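Local coordinates for protein amine Dehydrogenase (Pseudomonas putida, PDB 1JMX) that probably takes part in oxidising primary amines, as the seven-bladed beta-propeller subunit of a three-chain heme c-containing dehydrogenase, at residues 203-208 with 259-264; 207-212 with 235-240; 272-277 with 296-301. All coordinates share one frame; numbering follows the deposited sequence.

Overall arrangement
The three contacts run round the inner part of a seven-bladed beta-propeller, across three successive blades. Interaction 2 pairs strands 209-218 and 230-239 of one blade; interaction 1 joins the loop entering that blade to strand 257-262 of the next; interaction 3 joins that second blade to strand 299-302 of a third. Interactions 1 and 2 have centres about 8 Å apart and share Arg207 and His208. Interaction 3 lies about 14 Å, centre to centre, from interaction 1, with Thr259 OG1 meeting Tyr298 O and Val300 N between them, and about 18 Å from interaction 2. The heme c pocket of this chain, Leu116 to Tyr120, uses none of these segments.

Interaction 1. Residues 203-208 with 259-264; sequences HQSPRH and TGLRSP
The backbones do not pair here: 203-208 is a loop closing in a type I turn from Ser205 to His208, and it passes the end of strand 257-262 with the CA atoms of Ser205 and Leu261 8.0 Å apart, drawing in to 6.2 Å between the CA atoms of Arg207 and Pro264. Side chains fill the gap. His203 and Leu261 reach toward each other tip to tip, so that Leu261 CD2 sits over one face of the imidazole, 4.1 Å from the ring centroid and displaced toward the rim, a CH-pi contact. The same methyl touches Ser205 CB. Thr259 comes at the ring's edge, in its plane, with CB 3.8 Å from His203 CE1. The rotation of the ring is tied down by Tyr199, whose OH bonds to His203 NE2 and also to Gly260 N, while Thr259 turns its OG1 to Tyr298 and Val300. Further along both segments, Pro206 CB rests against Pro264 CB at 3.8 Å. The odd feature is the arginine pair. Both chains bend at chi3 and cross obliquely, their guanidinium planes 60° apart, and Arg207 NH1 comes over one face of Arg262 to lie 2.9 Å from its NH2. Both are donors and no bond forms between them. Arg207 NH1 is salt-bridged to Glu209 and Arg262 NH1 is held by Pro267 O, which probably makes the close approach tolerable, the nearby carboxylate offsetting much of the repulsion. Loop 203-208 leads into strand 209-218, the first strand of its blade, and strand 257-262 is the first of the following one, so this is the packing of adjacent blades near the centre of a beta-propeller.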
# COMPACT_ATOMS: atom_id res chain seq x y z
N HIS B 203 24.13 12.15 -10.10
CA HIS B 203 25.18 11.67 -11.00
C HIS B 203 26.36 12.64 -11.07
O HIS B 203 26.19 13.85 -11.19
CB HIS B 203 24.67 11.52 -12.44
CG HIS B 203 23.34 10.84 -12.56
ND1 HIS B 203 23.18 9.47 -12.48
CD2 HIS B 203 22.12 11.34 -12.87
CE1 HIS B 203 21.93 9.16 -12.73
NE2 HIS B 203 21.26 10.27 -12.97
N GLN B 204 27.56 12.08 -10.99
CA GLN B 204 28.78 12.85 -11.13
C GLN B 204 29.27 12.40 -12.51
O GLN B 204 30.20 11.61 -12.64
CB GLN B 204 29.79 12.51 -10.03
CG GLN B 204 29.36 13.02 -8.65
CD GLN B 204 30.44 12.86 -7.60
OE1 GLN B 204 31.04 11.80 -7.45
NE2 GLN B 204 30.70 13.94 -6.86
N SER B 205 28.57 12.88 -13.54
CA SER B 205 28.86 12.51 -14.93
C SER B 205 30.00 13.29 -15.58
O SER B 205 30.34 14.39 -15.14
CB SER B 205 27.60 12.64 -15.78
OG SER B 205 27.21 14.00 -15.90
N PRO B 206 30.61 12.71 -16.64
CA PRO B 206 31.72 13.36 -17.36
C PRO B 206 31.42 14.78 -17.85
O PRO B 206 32.34 15.59 -18.02
CB PRO B 206 31.96 12.39 -18.53
CG PRO B 206 31.66 11.06 -17.91
CD PRO B 206 30.38 11.35 -17.15
N ARG B 207 30.13 15.10 -18.05
CA ARG B 207 29.72 16.43 -18.52
C ARG B 207 29.73 17.51 -17.42
O ARG B 207 29.51 18.69 -17.71
CB ARG B 207 28.34 16.37 -19.18
CG ARG B 207 28.19 15.29 -20.26
CD ARG B 207 26.98 15.53 -21.16
NE ARG B 207 27.19 16.66 -22.06
CZ ARG B 207 26.41 17.75 -22.12
NH1 ARG B 207 25.35 17.85 -21.33
NH2 ARG B 207 26.70 18.74 -22.95
N HIS B 208 29.96 17.12 -16.17
CA HIS B 208 30.01 18.06 -15.05
C HIS B 208 28.76 18.93 -14.96
O HIS B 208 28.83 20.16 -14.96
CB HIS B 208 31.26 18.95 -15.18
CG HIS B 208 31.75 19.52 -13.89
ND1 HIS B 208 32.19 20.82 -13.77
CD2 HIS B 208 31.92 18.95 -12.67
CE1 HIS B 208 32.63 21.02 -12.54
NE2 HIS B 208 32.47 19.91 -11.85
N THR B 259 16.27 7.13 -14.19
CA THR B 259 17.44 7.96 -14.43
C THR B 259 17.72 8.04 -15.93
O THR B 259 17.29 7.18 -16.72
CB THR B 259 18.71 7.42 -13.75
OG1 THR B 259 19.04 6.14 -14.29
CG2 THR B 259 18.52 7.31 -12.26
N GLY B 260 18.42 9.10 -16.32
CA GLY B 260 18.77 9.30 -17.70
C GLY B 260 20.00 10.17 -17.79
O GLY B 260 20.13 11.12 -17.03
N LEU B 261 20.92 9.81 -18.68
CA LEU B 261 22.15 10.57 -18.89
C LEU B 261 22.46 10.77 -20.35
O LEU B 261 22.15 9.93 -21.21
CB LEU B 261 23.37 9.88 -18.26
CG LEU B 261 23.67 10.01 -16.77
CD1 LEU B 261 24.97 9.27 -16.48
CD2 LEU B 261 23.77 11.48 -16.35
N ARG B 262 23.09 11.90 -20.63
CA ARG B 262 23.53 12.20 -21.97
C ARG B 262 24.91 11.62 -22.12
O ARG B 262 25.72 11.64 -21.19
CB ARG B 262 23.55 13.69 -22.23
CG ARG B 262 22.19 14.22 -22.51
CD ARG B 262 22.31 15.42 -23.37
NE ARG B 262 22.58 16.61 -22.60
CZ ARG B 262 22.80 17.80 -23.15
NH1 ARG B 262 22.79 17.94 -24.47
NH2 ARG B 262 22.90 18.88 -22.36
N SER B 263 25.14 11.03 -23.29
CA SER B 263 26.42 10.41 -23.60
C SER B 263 27.47 11.49 -23.73
O SER B 263 27.22 12.53 -24.34
CB SER B 263 26.32 9.64 -24.91
OG SER B 263 27.56 9.08 -25.28
N PRO B 264 28.62 11.30 -23.06
CA PRO B 264 29.71 12.28 -23.14
C PRO B 264 30.38 12.21 -24.53
O PRO B 264 31.08 13.13 -24.97
CB PRO B 264 30.65 11.82 -22.02
CG PRO B 264 30.40 10.35 -21.94
CD PRO B 264 28.91 10.26 -22.06

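Interaction 2. Residues 207-212 with 235-240; sequences RHEFSM and YLSVDL
Strands 209-212 and 235-239 run antiparallel, their axes 4.5 Å apart at 165°, and the backbone is the tight part of the contact. Phe210 and Val238 form a hydrogen-bonded pair, Phe210 N giving to Val238 O at 2.9 Å and Val238 N returning to Phe210 O from above its carbonyl plane. Met212 and Leu236 form the next such pair, with Leu236 N lying nearly along the C=O axis of Met212; the return bond, Met212 N to Leu236 O, is the longer one at 3.3 Å. On the face carrying these four residues the packing is apolar: Met212 and Leu236 lie side by side, CE against CD2, and Phe210 CB meets Val238 CB at 4.0 Å. The looser side is that of His208 and Asp239, both partly exposed. There Leu240 N bonds to His208 O, Leu240 CB sits over the centre of the imidazole face of His208, and Asp239 turns its carboxylate to Lys244. The other face is polar. Tyr235, with CG anti to its backbone N, brings its OH to 3.3 Å from Ser211 CB, and OH gives a 2.8 Å bond to Glu209 OE1, reaching it from above the carboxylate plane while that oxygen lies in the plane of the ring. Arg207 NH1 grips the same oxygen by a salt bridge whose hydrogen bond is weak. A phenylalanine here in place of Tyr235, lacking the hydroxyl, takes one donor from Glu209 OE1 and would probably leave the carboxylate less firmly placed. With a phenol and an arginine on one oxygen, buried Glu209 is likely to stay ionised.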
# COMPACT_ATOMS: atom_id res chain seq x y z
N ARG B 207 30.13 15.10 -18.05
CA ARG B 207 29.72 16.43 -18.52
C ARG B 207 29.73 17.51 -17.42
O ARG B 207 29.51 18.69 -17.71
CB ARG B 207 28.34 16.37 -19.18
CG ARG B 207 28.19 15.29 -20.26
CD ARG B 207 26.98 15.53 -21.16
NE ARG B 207 27.19 16.66 -22.06
CZ ARG B 207 26.41 17.75 -22.12
NH1 ARG B 207 25.35 17.85 -21.33
NH2 ARG B 207 26.70 18.74 -22.95
N HIS B 208 29.96 17.12 -16.17
CA HIS B 208 30.01 18.06 -15.05
C HIS B 208 28.76 18.93 -14.96
O HIS B 208 28.83 20.16 -14.96
CB HIS B 208 31.26 18.95 -15.18
CG HIS B 208 31.75 19.52 -13.89
ND1 HIS B 208 32.19 20.82 -13.77
CD2 HIS B 208 31.92 18.95 -12.67
CE1 HIS B 208 32.63 21.02 -12.54
NE2 HIS B 208 32.47 19.91 -11.85
N GLU B 209 27.61 18.28 -14.92
CA GLU B 209 26.35 18.99 -14.82
C GLU B 209 25.42 18.25 -13.87
O GLU B 209 25.61 17.07 -13.58
CB GLU B 209 25.70 19.18 -16.20
CG GLU B 209 25.35 17.91 -16.94
CD GLU B 209 24.79 18.14 -18.36
OE1 GLU B 209 24.22 17.18 -18.92
OE2 GLU B 209 24.92 19.26 -18.91
N PHE B 210 24.49 19.01 -13.29
CA PHE B 210 23.48 18.51 -12.37
C PHE B 210 22.27 18.30 -13.26
O PHE B 210 21.62 19.25 -13.69
CB PHE B 210 23.19 19.56 -11.28
CG PHE B 210 22.16 19.14 -10.26
CD1 PHE B 210 21.79 17.80 -10.10
CD2 PHE B 210 21.55 20.09 -9.45
CE1 PHE B 210 20.84 17.43 -9.15
CE2 PHE B 210 20.59 19.73 -8.49
CZ PHE B 210 20.24 18.40 -8.34
N SER B 211 21.98 17.04 -13.57
CA SER B 211 20.87 16.72 -14.44
C SER B 211 19.83 15.83 -13.79
O SER B 211 20.15 15.02 -12.92
CB SER B 211 21.38 16.06 -15.72
OG SER B 211 21.95 14.79 -15.44
N MET B 212 18.58 16.01 -14.21
CA MET B 212 17.47 15.23 -13.71
C MET B 212 16.43 15.12 -14.81
O MET B 212 16.35 15.99 -15.67
CB MET B 212 16.81 15.92 -12.51
CG MET B 212 17.70 16.11 -11.30
SD MET B 212 16.77 16.60 -9.86
CE MET B 212 16.28 18.25 -10.31
N TYR B 235 14.36 16.78 -19.93
CA TYR B 235 15.68 16.73 -19.36
C TYR B 235 16.00 18.15 -18.91
O TYR B 235 15.81 19.12 -19.65
CB TYR B 235 16.68 16.30 -20.41
CG TYR B 235 18.09 16.13 -19.92
CD1 TYR B 235 18.46 14.98 -19.23
CD2 TYR B 235 19.08 17.06 -20.23
CE1 TYR B 235 19.78 14.75 -18.87
CE2 TYR B 235 20.41 16.84 -19.87
CZ TYR B 235 20.75 15.68 -19.19
OH TYR B 235 22.07 15.41 -18.89
N LEU B 236 16.44 18.25 -17.67
CA LEU B 236 16.81 19.52 -17.07
C LEU B 236 18.29 19.40 -16.75
O LEU B 236 18.79 18.29 -16.54
CB LEU B 236 15.96 19.73 -15.81
CG LEU B 236 16.37 20.48 -14.54
CD1 LEU B 236 15.12 20.65 -13.68
CD2 LEU B 236 17.46 19.75 -13.76
N SER B 237 19.02 20.50 -16.78
CA SER B 237 20.44 20.45 -16.47
C SER B 237 20.99 21.79 -16.01
O SER B 237 20.54 22.85 -16.42
CB SER B 237 21.24 19.92 -17.66
OG SER B 237 21.28 20.85 -18.72
N VAL B 238 21.94 21.71 -15.08
CA VAL B 238 22.61 22.89 -14.55
C VAL B 238 24.09 22.65 -14.78
O VAL B 238 24.66 21.70 -14.25
CB VAL B 238 22.36 23.08 -13.04
CG1 VAL B 238 22.99 24.39 -12.57
CG2 VAL B 238 20.87 23.08 -12.73
N ASP B 239 24.70 23.48 -15.63
CA ASP B 239 26.12 23.37 -15.93
C ASP B 239 26.86 23.83 -14.67
O ASP B 239 26.73 24.98 -14.25
CB ASP B 239 26.48 24.27 -17.11
CG ASP B 239 27.81 23.92 -17.74
OD1 ASP B 239 28.83 23.92 -17.04
OD2 ASP B 239 27.82 23.62 -18.96
N LEU B 240 27.61 22.92 -14.05
CA LEU B 240 28.31 23.26 -12.82
C LEU B 240 29.53 24.17 -12.98
O LEU B 240 30.09 24.63 -11.99
CB LEU B 240 28.66 22.00 -12.04
CG LEU B 240 27.46 21.16 -11.58
CD1 LEU B 240 27.96 20.00 -10.75
CD2 LEU B 240 26.49 22.01 -10.77

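Interaction 3. Residues 272-277 with 296-301; sequences GVLNRL and TYYCVA
Two hydrogen bonds link Leu274 and Asn275 to the run leading into strand 299-302. The backbone one is straight: Tyr297 N gives to Leu274 O at 3.0 Å, in the carbonyl plane, with an N-H...O angle of 167°. The side-chain one is very short, Thr296 OG1 giving to Asn275 OD1 at 2.5 Å nearly along the C=O axis. Both residues also bond to the backbone of a neighbouring chain, Asn275 through ND2, so this corner faces a subunit interface. Tyr297 sends its hydroxyl to Asp317, and Tyr298 bonds through OH to an acidic side chain of the neighbouring chain. Weaker CA-H...O contacts flank the backbone bond, among them Leu274 CA to Tyr297 O at 3.2 Å.

The remaining contacts between the segments are apolar. Val273 and Val300 slide past each other in opposite directions, and their CG1 methyls meet at 3.4 Å, closer than carbons usually pack. Val273 CG2 lies against Tyr297 CB. On the other flank, Leu274 and Thr296 lie side by side, CD2 to CG2 at 3.8 Å, and Leu274 CD2 also reaches the edge of the Tyr298 ring.

Tyr298 and Cys299 both face Gly312 in a classic beta bulge, and the whole arrangement is the seam between consecutive blades of a beta-propeller, where strand 269-274 of one blade approaches strand 299-302, the first of the next.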
# COMPACT_ATOMS: atom_id res chain seq x y z
N GLY B 272 17.81 6.58 -21.06
CA GLY B 272 17.00 6.46 -19.86
C GLY B 272 16.83 4.99 -19.49
O GLY B 272 16.95 4.14 -20.36
N VAL B 273 16.51 4.70 -18.23
CA VAL B 273 16.36 3.30 -17.80
C VAL B 273 15.39 3.05 -16.64
O VAL B 273 15.16 3.91 -15.81
CB VAL B 273 17.76 2.69 -17.42
CG1 VAL B 273 18.27 3.28 -16.12
CG2 VAL B 273 17.69 1.16 -17.33
N LEU B 274 14.82 1.84 -16.65
CA LEU B 274 13.92 1.33 -15.62
C LEU B 274 13.67 -0.13 -15.99
O LEU B 274 14.43 -1.00 -15.59
CB LEU B 274 12.61 2.13 -15.50
CG LEU B 274 11.81 2.03 -14.18
CD1 LEU B 274 10.85 0.87 -14.17
CD2 LEU B 274 12.75 1.94 -12.99
N ASN B 275 12.64 -0.39 -16.80
CA ASN B 275 12.33 -1.76 -17.23
C ASN B 275 12.98 -2.04 -18.58
O ASN B 275 13.30 -3.19 -18.90
CB ASN B 275 10.82 -2.00 -17.26
CG ASN B 275 10.25 -2.18 -15.86
OD1 ASN B 275 10.98 -2.48 -14.91
ND2 ASN B 275 8.94 -2.01 -15.73
N ARG B 276 13.19 -0.99 -19.36
CA ARG B 276 13.87 -1.07 -20.65
C ARG B 276 14.94 0.02 -20.65
O ARG B 276 14.84 0.99 -19.91
CB ARG B 276 12.92 -0.79 -21.82
CG ARG B 276 12.03 -1.95 -22.23
CD ARG B 276 11.61 -1.81 -23.69
NE ARG B 276 11.17 -0.46 -24.02
CZ ARG B 276 10.83 -0.05 -25.23
NH1 ARG B 276 10.86 -0.89 -26.26
NH2 ARG B 276 10.49 1.22 -25.44
N LEU B 277 15.97 -0.16 -21.46
CA LEU B 277 17.02 0.84 -21.59
C LEU B 277 16.70 1.49 -22.93
O LEU B 277 16.73 0.83 -23.96
CB LEU B 277 18.40 0.17 -21.64
CG LEU B 277 19.67 0.92 -21.20
CD1 LEU B 277 20.89 0.21 -21.78
CD2 LEU B 277 19.67 2.37 -21.64
N THR B 296 14.64 -5.08 -13.64
CA THR B 296 14.59 -3.63 -13.49
C THR B 296 15.92 -3.10 -12.98
O THR B 296 16.57 -3.73 -12.14
CB THR B 296 13.49 -3.21 -12.50
OG1 THR B 296 12.22 -3.62 -13.01
CG2 THR B 296 13.45 -1.70 -12.32
N TYR B 297 16.36 -1.99 -13.56
CA TYR B 297 17.58 -1.31 -13.15
C TYR B 297 17.16 0.14 -12.90
O TYR B 297 16.27 0.65 -13.58
CB TYR B 297 18.66 -1.38 -14.23
CG TYR B 297 19.36 -2.72 -14.35
CD1 TYR B 297 18.95 -3.65 -15.30
CD2 TYR B 297 20.43 -3.05 -13.52
CE1 TYR B 297 19.59 -4.88 -15.43
CE2 TYR B 297 21.09 -4.27 -13.64
CZ TYR B 297 20.66 -5.18 -14.60
OH TYR B 297 21.27 -6.42 -14.70
N TYR B 298 17.76 0.79 -11.91
CA TYR B 298 17.41 2.17 -11.58
C TYR B 298 18.29 3.25 -12.18
O TYR B 298 17.80 4.23 -12.74
CB TYR B 298 17.50 2.40 -10.07
CG TYR B 298 16.48 1.75 -9.18
CD1 TYR B 298 15.20 1.44 -9.64
CD2 TYR B 298 16.78 1.53 -7.84
CE1 TYR B 298 14.23 0.92 -8.76
CE2 TYR B 298 15.84 1.02 -6.97
CZ TYR B 298 14.57 0.72 -7.42
OH TYR B 298 13.65 0.24 -6.52
N CYS B 299 19.59 3.06 -12.01
CA CYS B 299 20.57 4.07 -12.38
C CYS B 299 21.60 3.81 -13.48
O CYS B 299 22.34 2.83 -13.43
CB CYS B 299 21.29 4.45 -11.08
SG CYS B 299 22.18 5.97 -11.11
N VAL B 300 21.67 4.74 -14.43
CA VAL B 300 22.64 4.64 -15.51
C VAL B 300 23.94 5.32 -15.07
O VAL B 300 23.94 6.19 -14.20
CB VAL B 300 22.18 5.33 -16.84
CG1 VAL B 300 21.10 4.52 -17.53
CG2 VAL B 300 21.71 6.75 -16.59
N ALA B 301 25.05 4.88 -15.66
CA ALA B 301 26.37 5.44 -15.40
C ALA B 301 27.21 5.26 -16.66
O ALA B 301 27.22 4.19 -17.25
CB ALA B 301 27.03 4.76 -14.20